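Local coordinates for bartonella effector protein (Bep) substrate of VirB T4SS (PDB 4YK1) that is a Bartonella effector exported by the VirB type IV secretion system, probably an AMPylase as a whole protein and represented here by its BID domain, at residues P52-Q57 / K81-L86; R75-P80 / I108-I113; P17-E22 / R129-K134. All blocks are in the same frame, centred on the assembly; numbering follows the deposited sequence.

Contact 1 of 3, residues P52-Q57 / K81-L86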
loop_
_atom_site.group_PDB
_atom_site.type_symbol
_atom_site.label_atom_id
_atom_site.label_comp_id
_atom_site.label_asym_id
_atom_site.label_seq_id
_atom_site.Cartn_x
_atom_site.Cartn_y
_atom_site.Cartn_z
ATOM N N PRO A 52 -1.488 -0.555 -16.213
ATOM C CA PRO A 52 -0.703 -0.032 -15.088
ATOM C C PRO A 52 -1.570 0.332 -13.885
ATOM O O PRO A 52 -1.094 0.251 -12.757
ATOM C CB PRO A 52 -0.040 1.236 -15.662
ATOM C CG PRO A 52 -0.246 1.181 -17.139
ATOM C CD PRO A 52 -1.438 0.328 -17.396
ATOM N N GLU A 53 -2.825 0.716 -14.114
ATOM C CA GLU A 53 -3.644 1.224 -13.008
ATOM C C GLU A 53 -4.727 0.240 -12.534
ATOM O O GLU A 53 -5.638 0.615 -11.792
ATOM C CB GLU A 53 -4.290 2.562 -13.402
ATOM C CG GLU A 53 -3.286 3.696 -13.721
ATOM C CD GLU A 53 -2.237 3.934 -12.621
ATOM O OE1 GLU A 53 -2.582 3.889 -11.417
ATOM O OE2 GLU A 53 -1.055 4.178 -12.967
ATOM N N ILE A 54 -4.610 -1.023 -12.925
ATOM C CA ILE A 54 -5.640 -2.007 -12.600
ATOM C C ILE A 54 -5.842 -2.133 -11.079
ATOM O O ILE A 54 -6.945 -2.400 -10.624
ATOM C CB ILE A 54 -5.318 -3.384 -13.262
ATOM C CG1 ILE A 54 -6.573 -4.255 -13.334
ATOM C CG2 ILE A 54 -4.169 -4.122 -12.532
ATOM C CD1 ILE A 54 -6.450 -5.398 -14.348
ATOM N N LEU A 55 -4.796 -1.907 -10.291
ATOM C CA LEU A 55 -4.928 -1.969 -8.831
ATOM C C LEU A 55 -4.996 -0.582 -8.174
ATOM O O LEU A 55 -4.776 -0.448 -6.965
ATOM C CB LEU A 55 -3.757 -2.742 -8.216
ATOM C CG LEU A 55 -3.541 -4.188 -8.698
ATOM C CD1 LEU A 55 -2.321 -4.762 -8.003
ATOM C CD2 LEU A 55 -4.761 -5.058 -8.411
ATOM N N GLU A 56 -5.301 0.444 -8.956
ATOM C CA GLU A 56 -5.279 1.812 -8.427
ATOM C C GLU A 56 -6.235 1.980 -7.242
ATOM O O GLU A 56 -5.885 2.565 -6.227
ATOM C CB GLU A 56 -5.627 2.805 -9.528
ATOM C CG GLU A 56 -6.176 4.117 -9.016
ATOM C CD GLU A 56 -6.648 5.000 -10.149
ATOM O OE1 GLU A 56 -7.787 4.798 -10.623
ATOM O OE2 GLU A 56 -5.872 5.884 -10.570
ATOM N N GLN A 57 -7.436 1.429 -7.363
ATOM C CA GLN A 57 -8.407 1.472 -6.268
ATOM C C GLN A 57 -7.921 0.699 -5.039
ATOM O O GLN A 57 -8.106 1.130 -3.900
ATOM C CB GLN A 57 -9.750 0.916 -6.746
ATOM C CG GLN A 57 -10.927 1.403 -5.963
ATOM C CD GLN A 57 -12.232 1.128 -6.662
ATOM O OE1 GLN A 57 -12.315 0.254 -7.522
ATOM N NE2 GLN A 57 -13.261 1.887 -6.309
ATOM N N LYS A 81 -5.673 -14.501 -12.429
ATOM C CA LYS A 81 -6.647 -14.075 -13.427
ATOM C C LYS A 81 -7.918 -13.502 -12.795
ATOM O O LYS A 81 -8.733 -12.934 -13.508
ATOM C CB LYS A 81 -7.018 -15.240 -14.358
ATOM C CG LYS A 81 -7.912 -16.264 -13.740
ATOM C CD LYS A 81 -8.221 -17.364 -14.760
ATOM C CE LYS A 81 -9.213 -18.348 -14.183
ATOM N NZ LYS A 81 -9.536 -19.452 -15.141
ATOM N N SER A 82 -8.098 -13.642 -11.477
ATOM C CA SER A 82 -9.233 -12.980 -10.819
ATOM C C SER A 82 -9.199 -11.469 -11.077
ATOM O O SER A 82 -10.241 -10.827 -11.222
ATOM C CB SER A 82 -9.234 -13.228 -9.307
ATOM O OG SER A 82 -8.051 -12.738 -8.686
ATOM N N ILE A 83 -7.997 -10.910 -11.135
ATOM C CA ILE A 83 -7.827 -9.455 -11.311
ATOM C C ILE A 83 -8.252 -9.020 -12.711
ATOM O O ILE A 83 -8.879 -7.971 -12.904
ATOM C CB ILE A 83 -6.385 -9.035 -11.047
ATOM C CG1 ILE A 83 -5.918 -9.495 -9.643
ATOM C CG2 ILE A 83 -6.220 -7.525 -11.236
ATOM C CD1 ILE A 83 -6.771 -9.004 -8.484
ATOM N N GLY A 84 -7.874 -9.819 -13.692
ATOM C CA GLY A 84 -8.234 -9.562 -15.066
ATOM C C GLY A 84 -7.478 -10.566 -15.897
ATOM O O GLY A 84 -6.709 -11.363 -15.368
ATOM N N ARG A 85 -7.691 -10.514 -17.199
ATOM C CA ARG A 85 -7.005 -11.378 -18.149
ATOM C C ARG A 85 -5.507 -11.107 -18.183
ATOM O O ARG A 85 -5.067 -9.949 -18.203
ATOM C CB ARG A 85 -7.625 -11.179 -19.535
ATOM C CG ARG A 85 -7.056 -12.010 -20.633
ATOM C CD ARG A 85 -7.912 -11.811 -21.879
ATOM N NE ARG A 85 -7.195 -12.129 -23.107
ATOM C CZ ARG A 85 -7.758 -12.698 -24.167
ATOM N NH1 ARG A 85 -9.049 -13.012 -24.147
ATOM N NH2 ARG A 85 -7.030 -12.954 -25.247
ATOM N N LEU A 86 -4.737 -12.187 -18.182
ATOM C CA LEU A 86 -3.274 -12.126 -18.235
ATOM C C LEU A 86 -2.775 -11.935 -19.648
ATOM O O LEU A 86 -3.375 -12.430 -20.593
ATOM C CB LEU A 86 -2.656 -13.411 -17.661
ATOM C CG LEU A 86 -2.314 -13.437 -16.177
ATOM C CD1 LEU A 86 -3.522 -13.083 -15.346
ATOM C CD2 LEU A 86 -1.749 -14.806 -15.803
#

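Contact 2 of 3, residues R75-P80 / I108-I113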
loop_
_atom_site.group_PDB
_atom_site.type_symbol
_atom_site.label_atom_id
_atom_site.label_comp_id
_atom_site.label_asym_id
_atom_site.label_seq_id
_atom_site.Cartn_x
_atom_site.Cartn_y
_atom_site.Cartn_z
ATOM N N ARG A 75 -4.941 -13.245 -2.560
ATOM C CA ARG A 75 -5.921 -13.501 -3.607
ATOM C C ARG A 75 -5.263 -13.518 -4.975
ATOM O O ARG A 75 -5.612 -14.336 -5.821
ATOM C CB ARG A 75 -7.040 -12.462 -3.539
ATOM C CG ARG A 75 -7.958 -12.705 -2.325
ATOM C CD ARG A 75 -9.048 -11.661 -2.208
ATOM N NE ARG A 75 -9.839 -11.847 -0.992
ATOM C CZ ARG A 75 -10.791 -11.014 -0.594
ATOM N NH1 ARG A 75 -11.089 -9.943 -1.326
ATOM N NH2 ARG A 75 -11.452 -11.253 0.525
ATOM N N ILE A 76 -4.285 -12.639 -5.176
ATOM C CA ILE A 76 -3.564 -12.570 -6.445
ATOM C C ILE A 76 -2.823 -13.864 -6.691
ATOM O O ILE A 76 -2.836 -14.408 -7.785
ATOM C CB ILE A 76 -2.586 -11.388 -6.474
ATOM C CG1 ILE A 76 -3.343 -10.065 -6.522
ATOM C CG2 ILE A 76 -1.591 -11.517 -7.666
ATOM C CD1 ILE A 76 -2.414 -8.855 -6.314
ATOM N N ILE A 77 -2.175 -14.380 -5.663
ATOM C CA ILE A 77 -1.411 -15.587 -5.864
ATOM C C ILE A 77 -2.362 -16.788 -5.932
ATOM O O ILE A 77 -2.086 -17.740 -6.666
ATOM C CB ILE A 77 -0.309 -15.721 -4.788
ATOM C CG1 ILE A 77 0.799 -16.648 -5.272
ATOM C CG2 ILE A 77 -0.866 -16.180 -3.475
ATOM C CD1 ILE A 77 2.178 -16.153 -4.926
ATOM N N ASN A 78 -3.497 -16.735 -5.235
ATOM C CA ASN A 78 -4.487 -17.818 -5.326
ATOM C C ASN A 78 -4.990 -17.966 -6.768
ATOM O O ASN A 78 -5.210 -19.070 -7.231
ATOM C CB ASN A 78 -5.708 -17.581 -4.438
ATOM C CG ASN A 78 -5.446 -17.780 -2.971
ATOM O OD1 ASN A 78 -4.464 -18.396 -2.565
ATOM N ND2 ASN A 78 -6.376 -17.287 -2.152
ATOM N N SER A 79 -5.215 -16.845 -7.454
ATOM C CA SER A 79 -5.677 -16.881 -8.849
ATOM C C SER A 79 -5.452 -15.529 -9.504
ATOM O O SER A 79 -6.281 -14.619 -9.402
ATOM C CB SER A 79 -7.161 -17.285 -8.928
ATOM O OG SER A 79 -7.558 -17.495 -10.282
ATOM N N PRO A 80 -4.300 -15.376 -10.164
ATOM C CA PRO A 80 -3.930 -14.102 -10.775
ATOM C C PRO A 80 -4.999 -13.592 -11.741
ATOM O O PRO A 80 -5.233 -12.393 -11.825
ATOM C CB PRO A 80 -2.630 -14.442 -11.513
ATOM C CG PRO A 80 -2.029 -15.533 -10.668
ATOM C CD PRO A 80 -3.229 -16.383 -10.278
ATOM N N ILE A 108 5.365 -12.194 -8.277
ATOM C CA ILE A 108 6.224 -11.084 -7.889
ATOM C C ILE A 108 5.346 -9.894 -7.489
ATOM O O ILE A 108 5.624 -9.183 -6.515
ATOM C CB ILE A 108 7.191 -10.710 -9.029
ATOM C CG1 ILE A 108 8.128 -11.887 -9.330
ATOM C CG2 ILE A 108 8.028 -9.473 -8.636
ATOM C CD1 ILE A 108 8.955 -11.700 -10.600
ATOM N N LEU A 109 4.276 -9.687 -8.246
ATOM C CA LEU A 109 3.332 -8.626 -7.928
ATOM C C LEU A 109 2.683 -8.861 -6.566
ATOM O O LEU A 109 2.558 -7.938 -5.752
ATOM C CB LEU A 109 2.270 -8.524 -9.027
ATOM C CG LEU A 109 1.136 -7.523 -8.764
ATOM C CD1 LEU A 109 1.656 -6.087 -8.534
ATOM C CD2 LEU A 109 0.088 -7.559 -9.896
ATOM N N SER A 110 2.260 -10.100 -6.322
ATOM C CA SER A 110 1.668 -10.459 -5.036
ATOM C C SER A 110 2.627 -10.126 -3.910
ATOM O O SER A 110 2.248 -9.512 -2.914
ATOM C CB SER A 110 1.309 -11.950 -4.988
ATOM O OG SER A 110 1.022 -12.351 -3.651
ATOM N N ASN A 111 3.883 -10.529 -4.076
ATOM C CA ASN A 111 4.915 -10.232 -3.081
ATOM C C ASN A 111 5.090 -8.717 -2.863
ATOM O O ASN A 111 5.204 -8.239 -1.727
ATOM C CB ASN A 111 6.225 -10.869 -3.528
ATOM C CG ASN A 111 7.284 -10.855 -2.444
ATOM O OD1 ASN A 111 8.398 -10.390 -2.660
ATOM N ND2 ASN A 111 6.942 -11.366 -1.284
ATOM N N GLU A 112 5.083 -7.957 -3.957
ATOM C CA GLU A 112 5.287 -6.503 -3.871
ATOM C C GLU A 112 4.119 -5.816 -3.158
ATOM O O GLU A 112 4.321 -4.902 -2.368
ATOM C CB GLU A 112 5.485 -5.903 -5.269
ATOM C CG GLU A 112 5.968 -4.463 -5.261
ATOM C CD GLU A 112 7.330 -4.301 -4.596
ATOM O OE1 GLU A 112 8.186 -5.215 -4.715
ATOM O OE2 GLU A 112 7.534 -3.255 -3.942
ATOM N N ILE A 113 2.898 -6.265 -3.425
ATOM C CA ILE A 113 1.719 -5.774 -2.699
ATOM C C ILE A 113 1.860 -6.051 -1.192
ATOM O O ILE A 113 1.548 -5.195 -0.366
ATOM C CB ILE A 113 0.430 -6.414 -3.231
ATOM C CG1 ILE A 113 0.117 -5.910 -4.659
ATOM C CG2 ILE A 113 -0.749 -6.120 -2.287
ATOM C CD1 ILE A 113 -0.242 -4.443 -4.709
#

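Contact 3 of 3, residues P17-E22 / R129-K134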
loop_
_atom_site.group_PDB
_atom_site.type_symbol
_atom_site.label_atom_id
_atom_site.label_comp_id
_atom_site.label_asym_id
_atom_site.label_seq_id
_atom_site.Cartn_x
_atom_site.Cartn_y
_atom_site.Cartn_z
ATOM N N PRO A 17 -4.705 18.668 19.195
ATOM C CA PRO A 17 -5.300 18.590 17.857
ATOM C C PRO A 17 -5.253 17.168 17.300
ATOM O O PRO A 17 -4.211 16.520 17.381
ATOM C CB PRO A 17 -4.426 19.534 17.025
ATOM C CG PRO A 17 -3.804 20.450 18.002
ATOM C CD PRO A 17 -3.618 19.661 19.260
ATOM N N PRO A 18 -6.379 16.677 16.765
ATOM C CA PRO A 18 -6.428 15.325 16.200
ATOM C C PRO A 18 -5.555 15.200 14.964
ATOM O O PRO A 18 -5.355 16.178 14.245
ATOM C CB PRO A 18 -7.909 15.140 15.840
ATOM C CG PRO A 18 -8.636 16.163 16.641
ATOM C CD PRO A 18 -7.700 17.326 16.761
ATOM N N LEU A 19 -5.022 14.009 14.734
ATOM C CA LEU A 19 -4.272 13.746 13.519
ATOM C C LEU A 19 -5.264 13.499 12.390
ATOM O O LEU A 19 -6.110 12.615 12.490
ATOM C CB LEU A 19 -3.338 12.550 13.715
ATOM C CG LEU A 19 -2.516 12.043 12.529
ATOM C CD1 LEU A 19 -1.496 13.071 12.068
ATOM C CD2 LEU A 19 -1.840 10.737 12.906
ATOM N N LYS A 20 -5.169 14.293 11.328
ATOM C CA LYS A 20 -6.105 14.202 10.206
ATOM C C LYS A 20 -5.697 13.129 9.191
ATOM O O LYS A 20 -4.517 12.993 8.869
ATOM C CB LYS A 20 -6.219 15.561 9.513
ATOM N N GLU A 21 -6.676 12.378 8.683
ATOM C CA GLU A 21 -6.392 11.267 7.774
ATOM C C GLU A 21 -5.684 11.739 6.508
ATOM O O GLU A 21 -4.795 11.055 6.004
ATOM C CB GLU A 21 -7.675 10.516 7.406
ATOM C CG GLU A 21 -7.474 9.352 6.414
ATOM C CD GLU A 21 -6.726 8.159 7.011
ATOM O OE1 GLU A 21 -6.339 8.219 8.194
ATOM O OE2 GLU A 21 -6.517 7.155 6.295
ATOM N N GLU A 22 -6.058 12.916 6.014
ATOM C CA GLU A 22 -5.413 13.489 4.834
ATOM C C GLU A 22 -3.919 13.711 5.052
ATOM O O GLU A 22 -3.131 13.613 4.108
ATOM C CB GLU A 22 -6.065 14.817 4.441
ATOM C CG GLU A 22 -7.559 14.744 4.205
ATOM C CD GLU A 22 -8.356 15.091 5.446
ATOM O OE1 GLU A 22 -8.451 14.237 6.355
ATOM O OE2 GLU A 22 -8.885 16.222 5.507
ATOM N N ARG A 129 2.661 7.760 16.352
ATOM C CA ARG A 129 3.563 7.863 17.498
ATOM C C ARG A 129 4.200 9.253 17.597
ATOM O O ARG A 129 4.265 9.833 18.682
ATOM C CB ARG A 129 4.653 6.789 17.423
ATOM N N GLU A 130 4.667 9.792 16.473
ATOM C CA GLU A 130 5.261 11.128 16.477
ATOM C C GLU A 130 4.239 12.195 16.862
ATOM O O GLU A 130 4.571 13.165 17.535
ATOM C CB GLU A 130 5.880 11.454 15.113
ATOM C CG GLU A 130 7.170 10.674 14.841
ATOM C CD GLU A 130 7.737 10.902 13.450
ATOM O OE1 GLU A 130 7.134 11.672 12.667
ATOM O OE2 GLU A 130 8.798 10.310 13.145
ATOM N N HIS A 131 2.995 12.008 16.434
ATOM C CA HIS A 131 1.921 12.936 16.777
ATOM C C HIS A 131 1.605 12.910 18.280
ATOM O O HIS A 131 1.414 13.956 18.893
ATOM C CB HIS A 131 0.660 12.614 15.979
ATOM C CG HIS A 131 -0.467 13.572 16.219
ATOM N ND1 HIS A 131 -0.548 14.794 15.588
ATOM C CD2 HIS A 131 -1.559 13.486 17.017
ATOM C CE1 HIS A 131 -1.648 15.415 15.976
ATOM N NE2 HIS A 131 -2.279 14.642 16.843
ATOM N N LYS A 132 1.554 11.717 18.870
ATOM C CA LYS A 132 1.308 11.609 20.306
ATOM C C LYS A 132 2.454 12.244 21.080
ATOM O O LYS A 132 2.232 12.922 22.079
ATOM C CB LYS A 132 1.131 10.148 20.734
ATOM N N ALA A 133 3.679 12.010 20.618
ATOM C CA ALA A 133 4.860 12.547 21.277
ATOM C C ALA A 133 4.858 14.064 21.210
ATOM O O ALA A 133 5.196 14.729 22.186
ATOM C CB ALA A 133 6.147 11.985 20.654
ATOM N N LYS A 134 4.491 14.611 20.056
ATOM C CA LYS A 134 4.388 16.061 19.920
ATOM C C LYS A 134 3.299 16.612 20.846
ATOM O O LYS A 134 3.485 17.651 21.471
ATOM C CB LYS A 134 4.098 16.467 18.476
#

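Contact 1 of 3, residues P52-Q57 / K81-L86
Ile-54 and Leu-55 both close on one methyl group, CG2 of Ile-83. From Ile-54 it is the longer branch that reaches across: with CG1 anti to the backbone N (chi1 -161°) and CD1 carried on in an extended line, CD1 lies 3.8 Å from Ile-83 CG2 and CG1 follows at 3.9 Å. The two isoleucine side chains cross obliquely, and CD1 of Ile-54 also rests against the carbonyl O of Ile-83. Leu-55 approaches at roughly a right angle to Ile-83, using a single branch, CD2, which stops 4.0 Å from Ile-83 CG2. Across the interface, chi1 of -55° in Ile-83 turns CG1 beside its own backbone N and leaves CG2 to face the 52-57 turn. Leu-55 is the N-cap residue of helix 56-64, and the type I turn from Glu-53 to Glu-56 leads into that helix. Tyr-49 of helix 32-49 touches both Ile-54 and Ile-83, while Leu-55 also packs against helix 97-140, which places this loop-to-helix packing within the helical bundle of the BID domain. The side-chain contacts between these segments are all aliphatic, so the connection after helix 67-78 is held to the start of helix 56-64 by shape and burial of methyl groups, without directional bonds.

Contact 2 of 3, residues R75-P80 / I108-I113
Ile-76 projects from helix 67-78 toward helix 97-140, where Ser-110 and Ile-113 receive its two branches. Beyond CB the side chain divides. The short branch, CG2, sits anti to the backbone N and meets Ser-110 CB at 4.0 Å. The long one leaves through CG1, which turns beside the backbone N (chi1 -69°), on the side of the loop that follows this helix; its terminal CD1 then extends to Ile-113 CG1, 4.2 Å away. Ile-77, one residue on, flanks the serine at the exposed margin, its CB 3.8 Å from Ser-110 OG. The small side chain of Ser-110 lets the backbones come close, with the CA atoms of Ile-76 and Ser-110 only 5.8 Å apart. The Ser-110 hydroxyl, OG, is hydrogen-bonded to the carbonyl O of Ser-73, one turn earlier on helix 67-78. Leu-109 and Ile-113 also touch helix 32-49, so the contact belongs to the core of the four-helix bundle that characterises the BID domain. Chemically, a buried hydroxyl whose polar need is met by a main-chain carbonyl lies among isoleucine carbons: apolar packing makes up the contact between these segments, while the serine adds one directional tie between the helices.

Contact 3 of 3, residues P17-E22 / R129-K134
A chi1 of -177° extends His-131 away from helix 97-140, and a chi2 of 81° sets its ring plane roughly perpendicular to the plane through CA, CB and CG, a combination that carries the imidazole out to the chain leading into helix 21-30. Leu-19 reaches back the other way: its CG is likewise extended from the backbone N, and the two side chains slide past each other in opposite directions. As a result CB of Leu-19 stands over one face of the imidazole, 3.8 Å from the ring centroid and almost directly over its centre, a well-centred CH-pi contact. Farther along the leucine, CD1 comes within 4.0 Å of His-131 ND1.

The edge of the same ring makes the polar link. NE2 of His-131 donates a hydrogen bond to the carbonyl O of Pro-17, with 2.7 Å between the two atoms. The acceptor lies close to the ring plane, and the donor approaches almost in line with the carbonyl bond; the hydrogen bond is noticeably bent, the N-H...O angle being 132°. The donor assignment places a proton on NE2. The imidazole has its edge bonded to Pro-17 and a face set against Leu-19, which should limit its rotation about chi2, even though this is a surface contact.

Between these segments the histidine is the sole residue of 129-134 to make contact, so one side chain ties the extended Pro-17 to Leu-19 strip to the long helix. Lys-20 follows as the N-cap of helix 21-30, and Glu-21, in the first turn, forms a salt bridge with Arg-124 farther back along helix 97-140. The contact thus joins the lead-in to helix 21-30 to the later part of helix 97-140, well away from the short 90-91/94-95 strand pair.

Contacts 1 and 2 are neighbours, their centres 11 Å apart, and together form a continuous apolar region. Leu-55 CD1 meets Ile-113 CD1 at 3.9 Å, and Ile-83 CG1 lies 4.1 Å from Ile-76 CG1, so the loop after helix 67-78 is joined to the packing of that helix on helix 97-140. Their segments alternate along the chain, interlocking the two closures. Contact 3 lies on the opposite side of the chain's centre, with centres about 34 Å from contact 1 and about 33 Å from contact 2. It shares helix 97-140 with contact 2 and, joining residues 17-22 to 129-134, encloses both other contacts in sequence.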